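Local coordinates for protein 11R-lipoxygenase (Gersemia fruticosa, PDB 3VF1) that probably inserts molecular oxygen into polyunsaturated fatty acids at a single non-heme iron, under regulation by calcium, at residues G643-N648 against A660-N665. Sequence-based numbering, arbitrary orientation.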
ATOM      1  N   GLY A 643       1.119 -10.144  10.260  1.00 36.69           N
ATOM      2  CA  GLY A 643       0.906 -10.953  11.446  1.00 41.24           C
ATOM      3  C   GLY A 643       2.012 -10.802  12.474  1.00 41.89           C
ATOM      4  O   GLY A 643       1.807 -11.074  13.656  1.00 45.37           O
ATOM      5  N   ASP A 644       3.186 -10.370  12.027  1.00 40.25           N
ATOM      6  CA  ASP A 644       4.314 -10.159  12.926  1.00 39.64           C
ATOM      7  C   ASP A 644       4.168  -8.826  13.648  1.00 43.31           C
ATOM      8  O   ASP A 644       4.568  -7.783  13.133  1.00 47.45           O
ATOM      9  CB  ASP A 644       5.634 -10.200  12.154  1.00 44.30           C
ATOM     10  CG  ASP A 644       6.833  -9.906  13.035  1.00 48.13           C
ATOM     11  OD1 ASP A 644       6.731 -10.091  14.265  1.00 51.00           O
ATOM     12  OD2 ASP A 644       7.879  -9.494  12.494  1.00 52.27           O
ATOM     13  N   TYR A 645       3.593  -8.873  14.845  1.00 47.09           N
ATOM     14  CA  TYR A 645       3.353  -7.675  15.640  1.00 47.12           C
ATOM     15  C   TYR A 645       4.354  -7.583  16.787  1.00 48.04           C
ATOM     16  O   TYR A 645       3.990  -7.729  17.953  1.00 45.84           O
ATOM     17  CB  TYR A 645       1.930  -7.695  16.198  1.00 41.74           C
ATOM     18  CG  TYR A 645       0.849  -7.617  15.142  1.00 42.33           C
ATOM     19  CD1 TYR A 645       0.848  -6.603  14.191  1.00 45.39           C
ATOM     20  CD2 TYR A 645      -0.169  -8.561  15.094  1.00 37.77           C
ATOM     21  CE1 TYR A 645      -0.143  -6.528  13.226  1.00 40.66           C
ATOM     22  CE2 TYR A 645      -1.162  -8.494  14.132  1.00 37.80           C
ATOM     23  CZ  TYR A 645      -1.143  -7.477  13.202  1.00 40.76           C
ATOM     24  OH  TYR A 645      -2.129  -7.410  12.245  1.00 35.92           O
ATOM     25  N   ALA A 646       5.617  -7.343  16.452  1.00 46.95           N
ATOM     26  CA  ALA A 646       6.671  -7.259  17.458  1.00 50.71           C
ATOM     27  C   ALA A 646       6.504  -6.016  18.324  1.00 46.70           C
ATOM     28  O   ALA A 646       6.753  -6.052  19.528  1.00 43.49           O
ATOM     29  CB  ALA A 646       8.037  -7.260  16.793  1.00 56.46           C
ATOM     30  N   ASP A 647       6.078  -4.918  17.706  1.00 45.71           N
ATOM     31  CA  ASP A 647       5.848  -3.671  18.426  1.00 45.32           C
ATOM     32  C   ASP A 647       4.401  -3.596  18.905  1.00 44.96           C
ATOM     33  O   ASP A 647       3.740  -2.568  18.763  1.00 42.92           O
ATOM     34  CB  ASP A 647       6.168  -2.476  17.528  1.00 42.57           C
ATOM     35  CG  ASP A 647       7.625  -2.436  17.112  1.00 48.86           C
ATOM     36  OD1 ASP A 647       8.314  -3.469  17.253  1.00 48.37           O
ATOM     37  OD2 ASP A 647       8.082  -1.372  16.639  1.00 51.90           O
ATOM     38  N   ASN A 648       3.922  -4.697  19.477  1.00 44.42           N
ATOM     39  CA  ASN A 648       2.525  -4.824  19.878  1.00 44.27           C
ATOM     40  C   ASN A 648       2.119  -3.829  20.961  1.00 43.01           C
ATOM     41  O   ASN A 648       2.804  -3.679  21.973  1.00 44.27           O
ATOM     42  CB  ASN A 648       2.251  -6.248  20.361  1.00 45.72           C
ATOM     43  CG  ASN A 648       0.804  -6.466  20.722  1.00 42.83           C
ATOM     44  OD1 ASN A 648      -0.088  -5.813  20.180  1.00 44.69           O
ATOM     45  ND2 ASN A 648       0.557  -7.384  21.644  1.00 46.76           N
ATOM     46  N   ALA A 660      -2.593 -14.515  17.877  1.00 28.44           N
ATOM     47  CA  ALA A 660      -1.925 -15.800  17.702  1.00 28.95           C
ATOM     48  C   ALA A 660      -2.722 -16.693  16.753  1.00 28.34           C
ATOM     49  O   ALA A 660      -2.149 -17.402  15.928  1.00 28.58           O
ATOM     50  CB  ALA A 660      -1.734 -16.485  19.045  1.00 24.67           C
ATOM     51  N   LYS A 661      -4.043 -16.654  16.881  1.00 27.75           N
ATOM     52  CA  LYS A 661      -4.926 -17.404  15.995  1.00 29.55           C
ATOM     53  C   LYS A 661      -4.764 -16.889  14.569  1.00 33.78           C
ATOM     54  O   LYS A 661      -4.792 -17.657  13.604  1.00 34.35           O
ATOM     55  CB  LYS A 661      -6.374 -17.243  16.456  1.00 31.67           C
ATOM     56  CG  LYS A 661      -7.418 -17.823  15.515  1.00 38.06           C
ATOM     57  CD  LYS A 661      -8.809 -17.349  15.911  1.00 45.31           C
ATOM     58  CE  LYS A 661      -9.858 -17.749  14.888  1.00 55.29           C
ATOM     59  NZ  LYS A 661     -11.151 -17.053  15.138  1.00 45.25           N
ATOM     60  N   PHE A 662      -4.593 -15.576  14.456  1.00 32.07           N
ATOM     61  CA  PHE A 662      -4.344 -14.918  13.181  1.00 29.20           C
ATOM     62  C   PHE A 662      -3.087 -15.492  12.530  1.00 29.93           C
ATOM     63  O   PHE A 662      -3.118 -15.933  11.381  1.00 30.44           O
ATOM     64  CB  PHE A 662      -4.192 -13.412  13.423  1.00 28.29           C
ATOM     65  CG  PHE A 662      -4.113 -12.583  12.173  1.00 28.71           C
ATOM     66  CD1 PHE A 662      -4.998 -12.776  11.125  1.00 29.32           C
ATOM     67  CD2 PHE A 662      -3.164 -11.578  12.064  1.00 29.93           C
ATOM     68  CE1 PHE A 662      -4.922 -11.993   9.985  1.00 28.29           C
ATOM     69  CE2 PHE A 662      -3.087 -10.793  10.931  1.00 32.47           C
ATOM     70  CZ  PHE A 662      -3.966 -11.000   9.891  1.00 28.11           C
ATOM     71  N   LYS A 663      -1.987 -15.501  13.277  1.00 28.91           N
ATOM     72  CA  LYS A 663      -0.719 -16.020  12.771  1.00 29.70           C
ATOM     73  C   LYS A 663      -0.826 -17.491  12.376  1.00 28.53           C
ATOM     74  O   LYS A 663      -0.155 -17.941  11.449  1.00 32.74           O
ATOM     75  CB  LYS A 663       0.384 -15.846  13.818  1.00 27.65           C
ATOM     76  CG  LYS A 663       0.679 -14.395  14.168  1.00 40.20           C
ATOM     77  CD  LYS A 663       1.867 -14.270  15.109  1.00 44.42           C
ATOM     78  CE  LYS A 663       3.163 -14.697  14.437  1.00 51.78           C
ATOM     79  NZ  LYS A 663       4.349 -14.419  15.292  1.00 63.83           N
ATOM     80  N   SER A 664      -1.668 -18.237  13.082  1.00 27.43           N
ATOM     81  CA  SER A 664      -1.851 -19.655  12.792  1.00 27.93           C
ATOM     82  C   SER A 664      -2.622 -19.837  11.488  1.00 31.34           C
ATOM     83  O   SER A 664      -2.337 -20.746  10.709  1.00 31.69           O
ATOM     84  CB  SER A 664      -2.588 -20.349  13.937  1.00 31.53           C
ATOM     85  OG  SER A 664      -2.746 -21.735  13.677  1.00 33.81           O
ATOM     86  N   ASN A 665      -3.599 -18.968  11.255  1.00 28.35           N
ATOM     87  CA  ASN A 665      -4.372 -19.011  10.022  1.00 32.11           C
ATOM     88  C   ASN A 665      -3.524 -18.597   8.825  1.00 33.73           C
ATOM     89  O   ASN A 665      -3.705 -19.107   7.721  1.00 30.59           O
ATOM     90  CB  ASN A 665      -5.603 -18.111  10.126  1.00 31.70           C
ATOM     91  CG  ASN A 665      -6.667 -18.682  11.039  1.00 31.09           C
ATOM     92  OD1 ASN A 665      -6.697 -19.885  11.299  1.00 33.20           O
ATOM     93  ND2 ASN A 665      -7.554 -17.822  11.525  1.00 29.98           N
TER
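In the C-terminal part of the lipoxygenase domain, helix 653-676 runs back past the loop 643-648 that precedes it, and the two meet at G643, which touches F662 and K663. The CA of G643 lies 4.0 Å from CE2 of the buried F662, and 5.5 Å from the CA of K663. The positive phi of 97° suits glycine, since this backbone shape would crowd a side chain against the preceding carbonyl oxygen.

F662 reaches the loop because its CG stands anti to the backbone N (chi1 -172°). On the loop side it also meets Y645, whose side chain crosses it at about a right angle. The phenol end makes the approach, with Y645 OH 3.8 Å from F662 CE2, and the ring follows at 4.2 Å between Y645 CE2 and F662 CD2. The tyrosine ring folds back over its own loop, so that the carbonyl carbon of G643 sits over one face, toward the rim. Its hydroxyl is hydrogen-bonded to H424 NE2, which ties this end of the side chain to a residue of helix 416-425.

This contact belongs to the largely helical catalytic domain, where helix 653-676 packs beside helix 491-514: F662 stacks on F506 and touches V502, while K661 forms a salt bridge with D509. On the exposed margin, K663 lays its aliphatic chain against the carbonyl of G643, CD 3.5 Å from G643 O. The chain is bent at chi3 (67°), and K663 NZ ends 5.0 Å from D644 OD1, opposite charges near each other without forming a salt bridge.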